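PDB 6XP8: TfuA domain-containing protein from Methanosarcina acetivorans, which takes part in peptide backbone thioamidation, probably as an accessory partner of a YcaO enzyme. Local coordinates for residues A3-G8 with L20-Q25; G45-I50 with L205-V210. All blocks are in the same frame, centred on the assembly; numbering follows the deposited sequence.

From the N terminus, the chain runs up strand 3-6, through helix 13-19 and back to strand 23-25, so contact 1 closes a short beta-alpha-beta loop at one edge of the five-stranded parallel sheet. Helix 33-38 then carries the chain to strand 43-46, which lies against 3-6 on the side away from 23-25. Contact 2 opens there and closes some 154 residues later, when the C-terminal helix 198-215 packs on the sheet. The two contacts follow in series, neither nesting nor crossing, with centres about 8 Å apart. Probable hydrogen bonds between strands 3-6 and 43-46 join them: Val4 O with Gly45 N, and Phe6 N with Gly45 O.

Contact 1. Residues A3-G8 with L20-Q25; sequences AVIFTG and LRANYQ
Four nearly straight backbone hydrogen bonds, 2.8 to 3.1 Å long, zip the segments together in parallel register: Asn23 N to Ala3 O, Ile5 N to Asn23 O, Gln25 N to Ile5 O and Thr7 N to Gln25 O. Tyr24 OH donates in plane to a lone pair of Leu20 O at 2.6 Å, which pins the phenol across its own segment. With CG beside the backbone N (chi1 -68°), the Tyr24 ring lies alongside Ile5, and its CE1 meets Ile5 CB at 3.6 Å; Thr7 CG2 touches CD1 of the same ring. A leucine here, without the hydroxyl and the ring, would probably let the backbone at Leu20 loosen and leave Ile5 less well covered. On the other face, Gln25 CB lies against Phe6 CD1, and with CG beside the backbone N (chi1 -69°) its CG reaches Val4 CG2 at 3.6 Å. Ala22 CB packs against Ile5 CG1 at 4.0 Å. The two strands are the parallel pair of a beta-alpha-beta unit whose connection is helix 13-19: this helix and helix 198-215 pack on the Ile5 and Tyr24 face, helix 33-38 on the Val4 and Gln25 face, and strand 43-46 flanks 3-6.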
loop_
_atom_site.group_PDB
_atom_site.type_symbol
_atom_site.label_atom_id
_atom_site.label_comp_id
_atom_site.label_asym_id
_atom_site.label_seq_id
_atom_site.Cartn_x
_atom_site.Cartn_y
_atom_site.Cartn_z
ATOM N N ALA A 3 -15.233 -9.090 11.373
ATOM C CA ALA A 3 -14.098 -8.806 10.491
ATOM C C ALA A 3 -12.828 -8.463 11.257
ATOM O O ALA A 3 -12.874 -7.796 12.294
ATOM C CB ALA A 3 -14.435 -7.688 9.522
ATOM N N VAL A 4 -11.703 -8.933 10.723
ATOM C CA VAL A 4 -10.368 -8.558 11.190
ATOM C C VAL A 4 -9.595 -7.913 10.028
ATOM O O VAL A 4 -9.604 -8.429 8.907
ATOM C CB VAL A 4 -9.626 -9.753 11.866
ATOM C CG1 VAL A 4 -9.468 -10.944 10.924
ATOM C CG2 VAL A 4 -8.283 -9.325 12.441
ATOM N N ILE A 5 -8.971 -6.765 10.301
ATOM C CA ILE A 5 -8.229 -5.999 9.281
ATOM C C ILE A 5 -6.790 -5.764 9.719
ATOM O O ILE A 5 -6.541 -5.239 10.805
ATOM C CB ILE A 5 -8.887 -4.622 8.975
ATOM C CG1 ILE A 5 -10.392 -4.746 8.694
ATOM C CG2 ILE A 5 -8.150 -3.879 7.860
ATOM C CD1 ILE A 5 -10.748 -5.480 7.423
ATOM N N PHE A 6 -5.849 -6.143 8.859
ATOM C CA PHE A 6 -4.431 -5.926 9.121
ATOM C C PHE A 6 -3.981 -4.674 8.388
ATOM O O PHE A 6 -3.881 -4.673 7.157
ATOM C CB PHE A 6 -3.617 -7.152 8.702
ATOM C CG PHE A 6 -4.016 -8.412 9.423
ATOM C CD1 PHE A 6 -3.422 -8.747 10.640
ATOM C CD2 PHE A 6 -4.994 -9.257 8.897
ATOM C CE1 PHE A 6 -3.793 -9.905 11.318
ATOM C CE2 PHE A 6 -5.378 -10.410 9.577
ATOM C CZ PHE A 6 -4.769 -10.738 10.786
ATOM N N THR A 7 -3.739 -3.605 9.151
ATOM C CA THR A 7 -3.361 -2.295 8.595
ATOM C C THR A 7 -2.582 -1.456 9.631
ATOM O O THR A 7 -2.113 -1.999 10.638
ATOM C CB THR A 7 -4.568 -1.558 7.924
ATOM O OG1 THR A 7 -4.091 -0.500 7.081
ATOM C CG2 THR A 7 -5.580 -1.010 8.933
ATOM N N GLY A 8 -2.425 -0.158 9.374
ATOM C CA GLY A 8 -1.645 0.719 10.241
ATOM C C GLY A 8 -0.709 1.616 9.463
ATOM O O GLY A 8 -0.456 2.750 9.882
ATOM N N LEU A 20 -14.970 1.909 9.292
ATOM C CA LEU A 20 -15.537 0.597 9.587
ATOM C C LEU A 20 -15.144 0.134 10.981
ATOM O O LEU A 20 -13.954 0.047 11.288
ATOM C CB LEU A 20 -15.083 -0.430 8.535
ATOM C CG LEU A 20 -15.474 -1.907 8.707
ATOM C CD1 LEU A 20 -16.960 -2.128 8.452
ATOM C CD2 LEU A 20 -14.634 -2.784 7.792
ATOM N N ARG A 21 -16.137 -0.156 11.822
ATOM C CA ARG A 21 -15.868 -0.829 13.095
ATOM C C ARG A 21 -15.510 -2.277 12.790
ATOM O O ARG A 21 -16.327 -3.040 12.272
ATOM C CB ARG A 21 -17.045 -0.743 14.087
ATOM C CG ARG A 21 -16.788 -1.496 15.393
ATOM C CD ARG A 21 -18.037 -1.692 16.245
ATOM N NE ARG A 21 -18.167 -0.652 17.263
ATOM C CZ ARG A 21 -18.249 -0.855 18.578
ATOM N NH1 ARG A 21 -18.231 -2.080 19.097
ATOM N NH2 ARG A 21 -18.366 0.189 19.385
ATOM N N ALA A 22 -14.264 -2.621 13.098
ATOM C CA ALA A 22 -13.725 -3.961 12.920
ATOM C C ALA A 22 -12.622 -4.177 13.947
ATOM O O ALA A 22 -12.253 -3.252 14.681
ATOM C CB ALA A 22 -13.177 -4.129 11.506
ATOM N N ASN A 23 -12.113 -5.404 14.009
ATOM C CA ASN A 23 -10.912 -5.686 14.779
ATOM C C ASN A 23 -9.688 -5.294 13.952
ATOM O O ASN A 23 -9.308 -6.003 13.016
ATOM C CB ASN A 23 -10.858 -7.163 15.196
ATOM C CG ASN A 23 -9.645 -7.496 16.054
ATOM O OD1 ASN A 23 -8.718 -6.696 16.193
ATOM N ND2 ASN A 23 -9.651 -8.682 16.639
ATOM N N TYR A 24 -9.078 -4.163 14.310
ATOM C CA TYR A 24 -7.854 -3.707 13.652
ATOM C C TYR A 24 -6.617 -4.283 14.310
ATOM O O TYR A 24 -6.437 -4.195 15.528
ATOM C CB TYR A 24 -7.797 -2.174 13.544
ATOM C CG TYR A 24 -8.843 -1.677 12.580
ATOM C CD1 TYR A 24 -8.632 -1.738 11.194
ATOM C CD2 TYR A 24 -10.077 -1.209 13.036
ATOM C CE1 TYR A 24 -9.611 -1.325 10.300
ATOM C CE2 TYR A 24 -11.054 -0.788 12.146
ATOM C CZ TYR A 24 -10.817 -0.844 10.780
ATOM O OH TYR A 24 -11.778 -0.433 9.883
ATOM N N GLN A 25 -5.788 -4.897 13.475
ATOM C CA GLN A 25 -4.558 -5.544 13.903
ATOM C C GLN A 25 -3.377 -4.871 13.204
ATOM O O GLN A 25 -3.566 -4.247 12.159
ATOM C CB GLN A 25 -4.600 -7.044 13.566
ATOM C CG GLN A 25 -5.598 -7.858 14.390
ATOM C CD GLN A 25 -5.286 -7.881 15.881
ATOM O OE1 GLN A 25 -6.142 -7.553 16.707
ATOM N NE2 GLN A 25 -4.066 -8.263 16.232
#

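Contact 2. Residues G45-I50 with L205-V210; sequences GIIDGI and LVLETV
Gly45, in strand 43-46, meets the helix with bare backbone: its CA lies 4.0 Å from Val210 CG2, the methyl set beside the backbone N of Val210, and Val206 CG1 stands a little farther off. A CB on this residue would point at the helix and come within about 3.1 Å of Val210 CG2, a tight fit, so the missing side chain lets the helix settle close to the strand. Ile46 turns to the other face of the sheet and packs on Val72 of strand 71-74. Ile47, just past the strand end, carries most of the contact. Its CG1, beside the backbone N (chi1 -59°), puts the extended CG1-CD1 arm against Val206, and the two side chains run antiparallel, overlapping along their flanks. Ile47 CG1 meets Val206 CG1 at 3.7 Å, and Ile47 CD1 reaches Leu207 CD2 at 4.1 Å. Asp48 faces the loop after strand 3-6 instead, where OD2 accepts from Thr7 OG1 and Asn9 N and OD1 bonds to Ser10 OG. No hydrogen bond crosses between the segments; only carbon meets carbon, aliphatic branches and the Gly45 CA, all in buried residues. Such chemistry marks hydrophobic helix-on-sheet packing, in which the C-terminal helix covers the central strands, with Ile5 and Val73 adding to the same greasy layer, and shape rather than polarity sets the fit.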
loop_
_atom_site.group_PDB
_atom_site.type_symbol
_atom_site.label_atom_id
_atom_site.label_comp_id
_atom_site.label_asym_id
_atom_site.label_seq_id
_atom_site.Cartn_x
_atom_site.Cartn_y
_atom_site.Cartn_z
ATOM N N GLY A 45 -9.506 -8.730 6.052
ATOM C CA GLY A 45 -8.952 -7.721 5.154
ATOM C C GLY A 45 -7.452 -7.634 5.356
ATOM O O GLY A 45 -6.985 -7.350 6.462
ATOM N N ILE A 46 -6.700 -7.915 4.296
ATOM C CA ILE A 46 -5.248 -7.735 4.327
ATOM C C ILE A 46 -4.946 -6.449 3.570
ATOM O O ILE A 46 -5.177 -6.370 2.364
ATOM C CB ILE A 46 -4.468 -8.930 3.717
ATOM C CG1 ILE A 46 -4.814 -10.250 4.440
ATOM C CG2 ILE A 46 -2.967 -8.651 3.770
ATOM C CD1 ILE A 46 -4.288 -11.499 3.750
ATOM N N ILE A 47 -4.464 -5.438 4.293
ATOM C CA ILE A 47 -3.975 -4.203 3.674
ATOM C C ILE A 47 -2.444 -4.232 3.743
ATOM O O ILE A 47 -1.774 -4.434 2.726
ATOM C CB ILE A 47 -4.591 -2.921 4.305
ATOM C CG1 ILE A 47 -6.129 -2.943 4.160
ATOM C CG2 ILE A 47 -3.992 -1.662 3.669
ATOM C CD1 ILE A 47 -6.891 -1.831 4.866
ATOM N N ASP A 48 -1.915 -4.090 4.958
ATOM C CA ASP A 48 -0.478 -4.016 5.196
ATOM C C ASP A 48 0.056 -5.311 5.782
ATOM O O ASP A 48 -0.657 -6.028 6.492
ATOM C CB ASP A 48 -0.155 -2.831 6.112
ATOM C CG ASP A 48 -0.629 -1.508 5.537
ATOM O OD1 ASP A 48 -0.357 -1.254 4.347
ATOM O OD2 ASP A 48 -1.275 -0.727 6.273
ATOM N N GLY A 49 1.313 -5.596 5.459
ATOM C CA GLY A 49 2.006 -6.764 5.968
ATOM C C GLY A 49 3.501 -6.616 5.826
ATOM O O GLY A 49 3.990 -5.858 4.968
ATOM N N ILE A 50 4.231 -7.337 6.672
ATOM C CA ILE A 50 5.695 -7.359 6.609
ATOM C C ILE A 50 6.120 -8.082 5.326
ATOM O O ILE A 50 5.547 -9.120 4.979
ATOM C CB ILE A 50 6.304 -7.983 7.898
ATOM C CG1 ILE A 50 6.337 -6.951 9.033
ATOM C CG2 ILE A 50 7.737 -8.452 7.684
ATOM C CD1 ILE A 50 5.016 -6.705 9.723
ATOM N N LEU A 205 -10.867 1.569 0.034
ATOM C CA LEU A 205 -11.601 0.611 -0.797
ATOM C C LEU A 205 -11.660 -0.798 -0.196
ATOM O O LEU A 205 -12.696 -1.454 -0.296
ATOM C CB LEU A 205 -11.062 0.578 -2.234
ATOM C CG LEU A 205 -11.324 1.773 -3.159
ATOM C CD1 LEU A 205 -10.647 1.527 -4.499
ATOM C CD2 LEU A 205 -12.809 2.051 -3.340
ATOM N N VAL A 206 -10.573 -1.239 0.445
ATOM C CA VAL A 206 -10.556 -2.536 1.148
ATOM C C VAL A 206 -11.581 -2.526 2.287
ATOM O O VAL A 206 -12.380 -3.459 2.417
ATOM C CB VAL A 206 -9.148 -2.926 1.665
ATOM C CG1 VAL A 206 -9.195 -4.227 2.453
ATOM C CG2 VAL A 206 -8.172 -3.055 0.506
ATOM N N LEU A 207 -11.563 -1.454 3.080
ATOM C CA LEU A 207 -12.494 -1.280 4.202
ATOM C C LEU A 207 -13.945 -1.341 3.742
ATOM O O LEU A 207 -14.766 -2.016 4.363
ATOM C CB LEU A 207 -12.217 0.036 4.937
ATOM C CG LEU A 207 -10.851 0.204 5.613
ATOM C CD1 LEU A 207 -10.799 1.562 6.283
ATOM C CD2 LEU A 207 -10.530 -0.913 6.613
ATOM N N GLU A 208 -14.235 -0.676 2.625
ATOM C CA GLU A 208 -15.591 -0.617 2.073
ATOM C C GLU A 208 -16.037 -1.967 1.507
ATOM O O GLU A 208 -17.208 -2.328 1.640
ATOM C CB GLU A 208 -15.718 0.531 1.060
ATOM C CG GLU A 208 -15.593 1.893 1.746
ATOM C CD GLU A 208 -15.539 3.097 0.817
ATOM O OE1 GLU A 208 -15.053 2.996 -0.332
ATOM O OE2 GLU A 208 -15.970 4.182 1.270
ATOM N N THR A 209 -15.098 -2.709 0.912
ATOM C CA THR A 209 -15.350 -4.076 0.414
ATOM C C THR A 209 -15.623 -5.047 1.569
ATOM O O THR A 209 -16.580 -5.836 1.510
ATOM C CB THR A 209 -14.194 -4.583 -0.487
ATOM O OG1 THR A 209 -14.062 -3.705 -1.607
ATOM C CG2 THR A 209 -14.466 -5.989 -1.016
ATOM N N VAL A 210 -14.791 -4.974 2.611
ATOM C CA VAL A 210 -14.979 -5.782 3.825
ATOM C C VAL A 210 -16.345 -5.471 4.458
ATOM O O VAL A 210 -17.085 -6.391 4.818
ATOM C CB VAL A 210 -13.810 -5.602 4.831
ATOM C CG1 VAL A 210 -14.116 -6.277 6.158
ATOM C CG2 VAL A 210 -12.517 -6.169 4.255
#